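PDB 4EWC: putative nucleoprotein from Infectious salmon anemia virus, which encapsidates the negative-strand viral RNA, shielding it from nucleases and forming the ribonucleoprotein that serves as template for transcription and replication. Local coordinates for residues G345-T356 against T374-R385; F390-Y400 against A419-L428. One frame throughout, in Å; residues are numbered along the deposited sequence.

Contact 1 (G345-T356 against T374-R385)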
loop_
_atom_site.group_PDB
_atom_site.type_symbol
_atom_site.label_atom_id
_atom_site.label_comp_id
_atom_site.label_asym_id
_atom_site.label_seq_id
_atom_site.Cartn_x
_atom_site.Cartn_y
_atom_site.Cartn_z
ATOM N N GLY A 345 4.984 -31.806 10.185
ATOM C CA GLY A 345 6.117 -31.073 10.717
ATOM C C GLY A 345 6.239 -29.638 10.222
ATOM O O GLY A 345 6.848 -28.806 10.874
ATOM N N ARG A 346 5.675 -29.330 9.063
ATOM C CA ARG A 346 5.784 -27.974 8.554
ATOM C C ARG A 346 4.717 -27.074 9.147
ATOM O O ARG A 346 4.815 -25.853 9.062
ATOM C CB ARG A 346 5.778 -27.925 7.017
ATOM C CG ARG A 346 7.058 -28.468 6.390
ATOM C CD ARG A 346 7.119 -28.225 4.912
ATOM N NE ARG A 346 7.548 -26.870 4.571
ATOM C CZ ARG A 346 7.717 -26.439 3.319
ATOM N NH1 ARG A 346 7.487 -27.263 2.305
ATOM N NH2 ARG A 346 8.112 -25.187 3.071
ATOM N N CYS A 347 3.715 -27.683 9.768
ATOM C CA CYS A 347 2.672 -26.921 10.423
ATOM C C CYS A 347 3.174 -26.201 11.663
ATOM O O CYS A 347 3.989 -26.724 12.424
ATOM C CB CYS A 347 1.490 -27.811 10.791
ATOM S SG CYS A 347 0.699 -28.551 9.408
ATOM N N ARG A 348 2.650 -24.996 11.857
ATOM C CA ARG A 348 3.068 -24.131 12.942
ATOM C C ARG A 348 1.896 -23.772 13.840
ATOM O O ARG A 348 2.069 -23.080 14.848
ATOM C CB ARG A 348 3.716 -22.885 12.397
ATOM C CG ARG A 348 5.050 -23.171 11.732
ATOM C CD ARG A 348 5.480 -22.030 10.829
ATOM N NE ARG A 348 5.599 -20.768 11.540
ATOM C CZ ARG A 348 4.728 -19.767 11.437
ATOM N NH1 ARG A 348 3.659 -19.867 10.644
ATOM N NH2 ARG A 348 4.930 -18.650 12.130
ATOM N N THR A 349 0.707 -24.235 13.472
ATOM C CA THR A 349 -0.406 -24.206 14.393
ATOM C C THR A 349 -0.964 -25.611 14.548
ATOM O O THR A 349 -0.841 -26.438 13.646
ATOM C CB THR A 349 -1.528 -23.249 13.939
ATOM O OG1 THR A 349 -2.195 -23.787 12.786
ATOM C CG2 THR A 349 -0.973 -21.858 13.637
ATOM N N GLU A 350 -1.575 -25.880 15.699
ATOM C CA GLU A 350 -2.084 -27.216 16.009
ATOM C C GLU A 350 -3.225 -27.563 15.084
ATOM O O GLU A 350 -3.380 -28.707 14.665
ATOM C CB GLU A 350 -2.559 -27.287 17.457
ATOM C CG GLU A 350 -3.152 -28.639 17.835
ATOM C CD GLU A 350 -2.093 -29.735 17.895
ATOM O OE1 GLU A 350 -0.907 -29.429 17.660
ATOM O OE2 GLU A 350 -2.450 -30.895 18.177
ATOM N N GLU A 351 -4.027 -26.549 14.791
ATOM C CA GLU A 351 -5.153 -26.695 13.892
ATOM C C GLU A 351 -4.739 -27.316 12.563
ATOM O O GLU A 351 -5.396 -28.209 12.059
ATOM C CB GLU A 351 -5.787 -25.331 13.652
ATOM C CG GLU A 351 -6.801 -25.298 12.519
ATOM C CD GLU A 351 -8.077 -26.022 12.850
ATOM O OE1 GLU A 351 -8.592 -25.852 13.984
ATOM O OE2 GLU A 351 -8.583 -26.761 11.974
ATOM N N GLN A 352 -3.638 -26.831 12.000
ATOM C CA GLN A 352 -3.127 -27.365 10.748
ATOM C C GLN A 352 -2.587 -28.790 10.911
ATOM O O GLN A 352 -2.703 -29.611 10.002
ATOM C CB GLN A 352 -2.080 -26.432 10.187
ATOM C CG GLN A 352 -2.688 -25.128 9.723
ATOM C CD GLN A 352 -1.692 -23.978 9.584
ATOM O OE1 GLN A 352 -0.923 -23.676 10.496
ATOM N NE2 GLN A 352 -1.727 -23.316 8.435
ATOM N N ARG A 353 -2.010 -29.080 12.076
ATOM C CA ARG A 353 -1.452 -30.405 12.352
ATOM C C ARG A 353 -2.539 -31.486 12.359
ATOM O O ARG A 353 -2.395 -32.508 11.692
ATOM C CB ARG A 353 -0.646 -30.420 13.665
ATOM C CG ARG A 353 0.606 -29.566 13.604
ATOM C CD ARG A 353 1.546 -29.784 14.784
ATOM N NE ARG A 353 2.450 -28.645 14.922
ATOM C CZ ARG A 353 2.252 -27.626 15.755
ATOM N NH1 ARG A 353 1.202 -27.625 16.566
ATOM N NH2 ARG A 353 3.115 -26.615 15.786
ATOM N N LEU A 354 -3.611 -31.257 13.118
ATOM C CA LEU A 354 -4.762 -32.152 13.132
ATOM C C LEU A 354 -5.334 -32.268 11.738
ATOM O O LEU A 354 -5.552 -33.365 11.230
ATOM C CB LEU A 354 -5.858 -31.634 14.077
ATOM C CG LEU A 354 -5.372 -31.519 15.519
ATOM C CD1 LEU A 354 -6.492 -31.003 16.400
ATOM C CD2 LEU A 354 -4.841 -32.867 16.000
ATOM N N LEU A 355 -5.577 -31.115 11.131
ATOM C CA LEU A 355 -6.146 -31.036 9.788
ATOM C C LEU A 355 -5.327 -31.886 8.811
ATOM O O LEU A 355 -5.875 -32.708 8.074
ATOM C CB LEU A 355 -6.213 -29.571 9.356
ATOM C CG LEU A 355 -7.345 -29.030 8.495
ATOM C CD1 LEU A 355 -8.707 -29.581 8.868
ATOM C CD2 LEU A 355 -7.354 -27.505 8.597
ATOM N N THR A 356 -4.012 -31.692 8.831
ATOM C CA THR A 356 -3.083 -32.534 8.078
ATOM C C THR A 356 -3.250 -34.045 8.354
ATOM O O THR A 356 -3.295 -34.857 7.432
ATOM C CB THR A 356 -1.610 -32.130 8.359
ATOM O OG1 THR A 356 -1.375 -30.791 7.905
ATOM C CG2 THR A 356 -0.633 -33.089 7.675
ATOM N N THR A 374 -9.461 -27.033 2.963
ATOM C CA THR A 374 -9.400 -26.377 4.254
ATOM C C THR A 374 -7.934 -26.179 4.646
ATOM O O THR A 374 -7.542 -25.091 5.040
ATOM C CB THR A 374 -10.073 -27.229 5.358
ATOM O OG1 THR A 374 -11.365 -27.657 4.920
ATOM C CG2 THR A 374 -10.194 -26.438 6.652
ATOM N N LEU A 375 -7.137 -27.237 4.511
ATOM C CA LEU A 375 -5.719 -27.196 4.846
ATOM C C LEU A 375 -4.951 -26.139 4.036
ATOM O O LEU A 375 -4.227 -25.311 4.591
ATOM C CB LEU A 375 -5.068 -28.567 4.664
ATOM C CG LEU A 375 -3.561 -28.538 4.977
ATOM C CD1 LEU A 375 -3.312 -28.204 6.445
ATOM C CD2 LEU A 375 -2.855 -29.824 4.593
ATOM N N CYS A 376 -5.131 -26.179 2.724
ATOM C CA CYS A 376 -4.573 -25.184 1.832
ATOM C C CYS A 376 -4.936 -23.777 2.260
ATOM O O CYS A 376 -4.051 -22.906 2.342
ATOM C CB CYS A 376 -5.047 -25.431 0.400
ATOM S SG CYS A 376 -4.395 -26.927 -0.304
ATOM N N THR A 377 -6.225 -23.554 2.529
ATOM C CA THR A 377 -6.698 -22.233 2.941
ATOM C C THR A 377 -6.029 -21.808 4.244
ATOM O O THR A 377 -5.643 -20.650 4.395
ATOM C CB THR A 377 -8.216 -22.199 3.138
ATOM O OG1 THR A 377 -8.859 -22.457 1.885
ATOM C CG2 THR A 377 -8.657 -20.842 3.659
ATOM N N SER A 378 -5.884 -22.751 5.173
ATOM C CA SER A 378 -5.260 -22.460 6.444
ATOM C C SER A 378 -3.825 -22.001 6.228
ATOM O O SER A 378 -3.326 -21.114 6.922
ATOM C CB SER A 378 -5.304 -23.680 7.379
ATOM O OG SER A 378 -4.415 -24.706 6.968
ATOM N N PHE A 379 -3.180 -22.604 5.241
ATOM C CA PHE A 379 -1.803 -22.288 4.919
ATOM C C PHE A 379 -1.652 -20.860 4.400
ATOM O O PHE A 379 -0.602 -20.262 4.552
ATOM C CB PHE A 379 -1.246 -23.318 3.944
ATOM C CG PHE A 379 -0.626 -24.491 4.626
ATOM C CD1 PHE A 379 0.287 -24.290 5.661
ATOM C CD2 PHE A 379 -0.945 -25.789 4.260
ATOM C CE1 PHE A 379 0.880 -25.369 6.311
ATOM C CE2 PHE A 379 -0.366 -26.876 4.913
ATOM C CZ PHE A 379 0.546 -26.666 5.950
ATOM N N LEU A 380 -2.712 -20.318 3.814
ATOM C CA LEU A 380 -2.741 -18.911 3.450
ATOM C C LEU A 380 -2.855 -18.015 4.678
ATOM O O LEU A 380 -2.335 -16.910 4.690
ATOM C CB LEU A 380 -3.925 -18.607 2.535
ATOM C CG LEU A 380 -4.085 -19.375 1.237
ATOM C CD1 LEU A 380 -5.239 -18.740 0.498
ATOM C CD2 LEU A 380 -2.805 -19.371 0.394
ATOM N N ILE A 381 -3.576 -18.483 5.686
ATOM C CA ILE A 381 -3.653 -17.776 6.954
ATOM C C ILE A 381 -2.363 -17.906 7.805
ATOM O O ILE A 381 -1.857 -16.918 8.346
ATOM C CB ILE A 381 -4.850 -18.280 7.786
ATOM C CG1 ILE A 381 -6.167 -18.028 7.048
ATOM C CG2 ILE A 381 -4.870 -17.624 9.180
ATOM C CD1 ILE A 381 -7.321 -18.883 7.580
ATOM N N ASP A 382 -1.856 -19.131 7.934
ATOM C CA ASP A 382 -0.676 -19.412 8.732
ATOM C C ASP A 382 0.356 -20.198 7.936
ATOM O O ASP A 382 0.306 -21.426 7.928
ATOM C CB ASP A 382 -1.059 -20.253 9.946
ATOM C CG ASP A 382 -1.690 -19.438 11.056
ATOM O OD1 ASP A 382 -0.986 -18.556 11.608
ATOM O OD2 ASP A 382 -2.882 -19.694 11.396
ATOM N N PRO A 383 1.302 -19.499 7.279
ATOM C CA PRO A 383 2.283 -20.131 6.376
ATOM C C PRO A 383 2.994 -21.347 6.986
ATOM O O PRO A 383 3.211 -21.389 8.198
ATOM C CB PRO A 383 3.311 -19.011 6.118
ATOM C CG PRO A 383 2.598 -17.750 6.418
ATOM C CD PRO A 383 1.523 -18.050 7.430
ATOM N N PRO A 384 3.370 -22.324 6.147
ATOM C CA PRO A 384 4.164 -23.481 6.595
ATOM C C PRO A 384 5.576 -23.056 6.988
ATOM O O PRO A 384 5.963 -21.921 6.688
ATOM C CB PRO A 384 4.224 -24.361 5.343
ATOM C CG PRO A 384 4.125 -23.375 4.202
ATOM C CD PRO A 384 3.194 -22.295 4.682
ATOM N N ARG A 385 6.342 -23.940 7.622
ATOM C CA ARG A 385 7.723 -23.604 7.992
ATOM C C ARG A 385 8.544 -23.340 6.749
ATOM O O ARG A 385 8.624 -24.177 5.857
ATOM C CB ARG A 385 8.370 -24.721 8.804
ATOM C CG ARG A 385 7.732 -24.949 10.143
ATOM C CD ARG A 385 8.351 -26.129 10.865
ATOM N NE ARG A 385 7.543 -26.485 12.019
ATOM C CZ ARG A 385 7.627 -25.867 13.193
ATOM N NH1 ARG A 385 8.489 -24.866 13.354
ATOM N NH2 ARG A 385 6.851 -26.248 14.206
HETATM O O HOH W 1 2.047 -23.688 9.575
#
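Arg-348 lays its CG over the centre of one face of the Arg-385 guanidinium, about 4.0 Å above the plane. The two guanidinium planes stand nearly upright to each other, 84° apart. Past CG the Arg-348 chain bends at its third torsion, and NH1 reaches Pro-383 O at 2.9 Å. Arg-385 runs extended along the backbone of the turn, and its NE donates to Gly-345 O at 2.7 Å. The backbone of Arg-385 is held as well. Its N donates to Arg-346 O, and Arg-346 grips Arg-385 O side-on with NE and NH2, that oxygen lying in the guanidinium plane. Deeper in, Gln-352 NE2 gives a fairly straight bond to Asp-382 O (2.8 Å, 166°), close to the amide plane. The amide is also held at its oxygen, since Thr-349 OG1 donates to Gln-352 OE1 at 2.6 Å. Thr-349 is the N-cap of helix 350-358. Its CG2 packs on the Asp-382 carboxylate, which forms a salt bridge with Arg-563. Farther along, Leu-355 CD2 meets Thr-374 CG2 at 3.6 Å, between helix segments 350-356 and 374-381, which run nearly antiparallel (160°). Arg-346 also has a long, weak ion pair with Asp-317. Apart from a weak bond to Ser-378 OG, the hydrogen bonds across the segments end on backbone carbonyl oxygens. Within the helical bundle of the nucleoprotein, they tie the end of helix 334-346, the turn after it and the start of helix 350-358 to residues 382-385.

Contact 2 (F390-Y400 against A419-L428)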
loop_
_atom_site.group_PDB
_atom_site.type_symbol
_atom_site.label_atom_id
_atom_site.label_comp_id
_atom_site.label_asym_id
_atom_site.label_seq_id
_atom_site.Cartn_x
_atom_site.Cartn_y
_atom_site.Cartn_z
ATOM N N PHE A 390 19.000 -14.403 3.138
ATOM C CA PHE A 390 18.920 -13.026 2.687
ATOM C C PHE A 390 20.277 -12.580 2.131
ATOM O O PHE A 390 21.185 -12.195 2.886
ATOM C CB PHE A 390 18.441 -12.129 3.825
ATOM C CG PHE A 390 17.112 -12.542 4.377
ATOM C CD1 PHE A 390 15.954 -12.414 3.609
ATOM C CD2 PHE A 390 17.007 -13.109 5.643
ATOM C CE1 PHE A 390 14.721 -12.819 4.105
ATOM C CE2 PHE A 390 15.776 -13.513 6.139
ATOM C CZ PHE A 390 14.639 -13.366 5.368
ATOM N N ILE A 391 20.441 -12.666 0.815
ATOM C CA ILE A 391 21.704 -12.268 0.222
ATOM C C ILE A 391 21.502 -11.149 -0.767
ATOM O O ILE A 391 20.442 -11.053 -1.390
ATOM C CB ILE A 391 22.456 -13.437 -0.476
ATOM C CG1 ILE A 391 21.589 -14.067 -1.576
ATOM C CG2 ILE A 391 22.995 -14.423 0.552
ATOM C CD1 ILE A 391 22.320 -15.126 -2.407
ATOM N N PRO A 392 22.531 -10.297 -0.928
ATOM C CA PRO A 392 22.528 -9.236 -1.951
ATOM C C PRO A 392 22.539 -9.857 -3.335
ATOM O O PRO A 392 22.750 -11.066 -3.449
ATOM C CB PRO A 392 23.868 -8.530 -1.701
ATOM C CG PRO A 392 24.755 -9.609 -1.115
ATOM C CD PRO A 392 23.835 -10.377 -0.228
ATOM N N PRO A 393 22.302 -9.068 -4.370
ATOM C CA PRO A 393 22.471 -9.553 -5.745
ATOM C C PRO A 393 23.822 -10.237 -5.969
ATOM O O PRO A 393 24.857 -9.809 -5.432
ATOM C CB PRO A 393 22.416 -8.271 -6.579
ATOM C CG PRO A 393 21.485 -7.402 -5.796
ATOM C CD PRO A 393 21.662 -7.751 -4.321
ATOM N N ILE A 394 23.786 -11.289 -6.780
ATOM C CA ILE A 394 24.939 -12.118 -7.085
ATOM C C ILE A 394 26.154 -11.300 -7.498
ATOM O O ILE A 394 27.211 -11.390 -6.877
ATOM C CB ILE A 394 24.580 -13.165 -8.173
ATOM C CG1 ILE A 394 23.525 -14.122 -7.631
ATOM C CG2 ILE A 394 25.810 -13.940 -8.615
ATOM C CD1 ILE A 394 23.958 -14.820 -6.341
ATOM N N SER A 395 25.982 -10.490 -8.537
ATOM C CA SER A 395 27.050 -9.609 -9.027
ATOM C C SER A 395 27.620 -8.736 -7.929
ATOM O O SER A 395 28.843 -8.659 -7.764
ATOM C CB SER A 395 26.567 -8.743 -10.187
ATOM O OG SER A 395 26.511 -9.503 -11.374
ATOM N N SER A 396 26.731 -8.093 -7.178
ATOM C CA SER A 396 27.135 -7.273 -6.040
ATOM C C SER A 396 28.038 -8.081 -5.126
ATOM O O SER A 396 29.091 -7.622 -4.701
ATOM C CB SER A 396 25.912 -6.777 -5.275
ATOM O OG SER A 396 25.181 -5.829 -6.045
ATOM N N LEU A 397 27.614 -9.308 -4.853
ATOM C CA LEU A 397 28.332 -10.205 -3.956
ATOM C C LEU A 397 29.734 -10.543 -4.508
ATOM O O LEU A 397 30.721 -10.474 -3.783
ATOM C CB LEU A 397 27.492 -11.459 -3.729
ATOM C CG LEU A 397 27.695 -12.414 -2.549
ATOM C CD1 LEU A 397 28.077 -11.688 -1.282
ATOM C CD2 LEU A 397 26.422 -13.226 -2.313
HETATM N N MSE A 398 29.813 -10.845 -5.798
HETATM C CA MSE A 398 31.085 -11.126 -6.433
HETATM C C MSE A 398 31.988 -9.922 -6.390
HETATM O O MSE A 398 33.183 -10.066 -6.074
HETATM C CB MSE A 398 30.829 -11.558 -7.869
HETATM C CG MSE A 398 30.442 -13.032 -7.917
HETATM SE SE MSE A 398 29.718 -13.489 -9.687
HETATM C CE MSE A 398 31.299 -14.393 -10.422
HETATM N N MSE A 399 31.458 -8.743 -6.697
HETATM C CA MSE A 399 32.245 -7.503 -6.654
HETATM C C MSE A 399 32.800 -7.239 -5.255
HETATM O O MSE A 399 33.959 -6.889 -5.089
HETATM C CB MSE A 399 31.393 -6.294 -7.071
HETATM C CG MSE A 399 31.228 -6.101 -8.549
HETATM SE SE MSE A 399 30.060 -4.543 -8.923
HETATM C CE MSE A 399 31.082 -3.167 -7.958
ATOM N N TYR A 400 31.934 -7.389 -4.261
ATOM C CA TYR A 400 32.250 -7.037 -2.888
ATOM C C TYR A 400 33.409 -7.898 -2.414
ATOM O O TYR A 400 34.367 -7.388 -1.829
ATOM C CB TYR A 400 31.001 -7.193 -2.028
ATOM C CG TYR A 400 31.165 -6.893 -0.560
ATOM C CD1 TYR A 400 31.017 -5.602 -0.071
ATOM C CD2 TYR A 400 31.434 -7.908 0.342
ATOM C CE1 TYR A 400 31.158 -5.328 1.275
ATOM C CE2 TYR A 400 31.577 -7.648 1.686
ATOM C CZ TYR A 400 31.447 -6.358 2.149
ATOM O OH TYR A 400 31.604 -6.098 3.497
ATOM N N ALA A 419 23.250 -8.340 3.991
ATOM C CA ALA A 419 22.897 -8.177 2.574
ATOM C C ALA A 419 22.779 -6.702 2.203
ATOM O O ALA A 419 23.271 -6.302 1.162
ATOM C CB ALA A 419 21.634 -8.930 2.219
ATOM N N CYS A 420 22.148 -5.890 3.046
ATOM C CA CYS A 420 22.050 -4.469 2.721
ATOM C C CYS A 420 23.426 -3.750 2.767
ATOM O O CYS A 420 23.694 -2.852 1.959
ATOM C CB CYS A 420 21.008 -3.755 3.576
ATOM S SG CYS A 420 19.287 -4.369 3.374
ATOM N N LYS A 421 24.295 -4.155 3.690
ATOM C CA LYS A 421 25.637 -3.592 3.778
ATOM C C LYS A 421 26.412 -3.820 2.507
ATOM O O LYS A 421 27.140 -2.938 2.055
ATOM C CB LYS A 421 26.419 -4.195 4.926
ATOM C CG LYS A 421 26.098 -3.599 6.279
ATOM C CD LYS A 421 26.869 -4.336 7.350
ATOM C CE LYS A 421 26.369 -4.014 8.748
ATOM N NZ LYS A 421 27.101 -4.852 9.742
ATOM N N ILE A 422 26.263 -5.003 1.923
ATOM C CA ILE A 422 26.930 -5.283 0.655
ATOM C C ILE A 422 26.292 -4.465 -0.467
ATOM O O ILE A 422 26.994 -3.915 -1.327
ATOM C CB ILE A 422 26.913 -6.782 0.327
ATOM C CG1 ILE A 422 27.864 -7.516 1.263
ATOM C CG2 ILE A 422 27.306 -7.036 -1.137
ATOM C CD1 ILE A 422 27.775 -8.999 1.155
ATOM N N CYS A 423 24.961 -4.371 -0.429
ATOM C CA CYS A 423 24.207 -3.584 -1.400
ATOM C C CYS A 423 24.673 -2.145 -1.456
ATOM O O CYS A 423 24.980 -1.638 -2.532
ATOM C CB CYS A 423 22.710 -3.600 -1.082
ATOM S SG CYS A 423 21.822 -5.118 -1.538
ATOM N N ARG A 424 24.699 -1.479 -0.306
ATOM C CA ARG A 424 25.130 -0.088 -0.265
ATOM C C ARG A 424 26.576 0.072 -0.758
ATOM O O ARG A 424 26.901 1.045 -1.448
ATOM C CB ARG A 424 24.961 0.498 1.138
ATOM C CG ARG A 424 23.541 0.452 1.656
ATOM C CD ARG A 424 23.381 1.162 2.986
ATOM N NE ARG A 424 22.110 0.810 3.595
ATOM C CZ ARG A 424 21.947 -0.200 4.445
ATOM N NH1 ARG A 424 22.984 -0.949 4.804
ATOM N NH2 ARG A 424 20.742 -0.459 4.949
ATOM N N GLU A 425 27.426 -0.904 -0.436
ATOM C CA GLU A 425 28.857 -0.825 -0.745
ATOM C C GLU A 425 29.206 -0.996 -2.225
ATOM O O GLU A 425 29.842 -0.125 -2.818
ATOM C CB GLU A 425 29.654 -1.828 0.093
ATOM C CG GLU A 425 31.140 -1.476 0.266
ATOM C CD GLU A 425 32.007 -1.718 -0.984
ATOM O OE1 GLU A 425 31.753 -2.698 -1.736
ATOM O OE2 GLU A 425 32.962 -0.928 -1.197
ATOM N N ALA A 426 28.820 -2.122 -2.817
ATOM C CA ALA A 426 29.166 -2.380 -4.210
ATOM C C ALA A 426 28.440 -1.430 -5.166
ATOM O O ALA A 426 27.478 -0.741 -4.805
ATOM C CB ALA A 426 28.901 -3.823 -4.589
ATOM N N LYS A 427 28.939 -1.405 -6.393
ATOM C CA LYS A 427 28.422 -0.556 -7.438
ATOM C C LYS A 427 27.904 -1.446 -8.563
ATOM O O LYS A 427 28.504 -1.534 -9.635
ATOM C CB LYS A 427 29.496 0.412 -7.925
ATOM C CG LYS A 427 29.779 1.559 -6.944
ATOM C CD LYS A 427 31.045 2.346 -7.314
ATOM C CE LYS A 427 31.267 3.553 -6.393
ATOM N NZ LYS A 427 31.350 3.195 -4.941
ATOM N N LEU A 428 26.783 -2.114 -8.284
ATOM C CA LEU A 428 26.107 -2.978 -9.234
ATOM C C LEU A 428 25.674 -2.198 -10.465
ATOM O O LEU A 428 25.339 -1.009 -10.388
ATOM C CB LEU A 428 24.879 -3.621 -8.565
ATOM C CG LEU A 428 23.970 -4.483 -9.457
ATOM C CD1 LEU A 428 24.736 -5.672 -10.026
ATOM C CD2 LEU A 428 22.745 -4.940 -8.713
HETATM O O HOH W 2 21.521 -10.640 4.939
#
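Ile-422 points its side chain into the angle between Pro-392 and Tyr-400. CB faces Pro-392 CG at 3.8 Å. CG2 presses on the same proline carbon at 3.6 Å. CG1 sits over the centre of the Tyr-400 ring, 3.6 Å from the centroid and 6° off the ring normal, a CH-pi contact. At the tip, CD1 meets Leu-397 CD1 at 3.6 Å. Tyr-400 has CG anti to its backbone N (chi1 179°), which carries the ring out across the isoleucine. At the ring edge, Glu-425 OE1 lies 3.4 Å from Tyr-400 CD1. Nearer the start of helix 417-425, Ala-419 CB packs against Pro-392 CD, and water 2 links Phe-390 O to Ala-419 N. At the far end, Leu-428 spreads over the first turn of helix 394-402, with CD1 on Ser-395 CB and CD2 near Pro-393 CB. This is mostly apolar packing in the C-terminal nucleoprotein region, between two helix segments crossing at 78° and the proline turn before the first. Helix 438-449 adds Val-445 against Pro-393 and Met-449 against Ala-419 and Cys-423. Helix 142-162 meets Leu-397 through Phe-155, and Trp-174 of helix 174-188 touches Leu-428, just ahead of strand 429-432.

Overall arrangement
The two contacts follow each other in the chain and neither nest nor cross. From the N terminus, the chain first passes through helices 142-162 and 174-188, which later pack on contact 2. Contact 1 closes a loop of 17 intervening residues and joins helices 334-346, 350-358 and 369-381 of the helical bundle. After a short linker, contact 2 opens ahead of helix 394-402 and closes after helix 417-425. It joins these two helices in the C-terminal orthomyxovirus nucleoprotein region. The contact centres are 35 Å apart, with nearest atoms about 12 Å apart. Helix 550-564, far along the chain, returns to pack on contact 1, where the second subunit also packs.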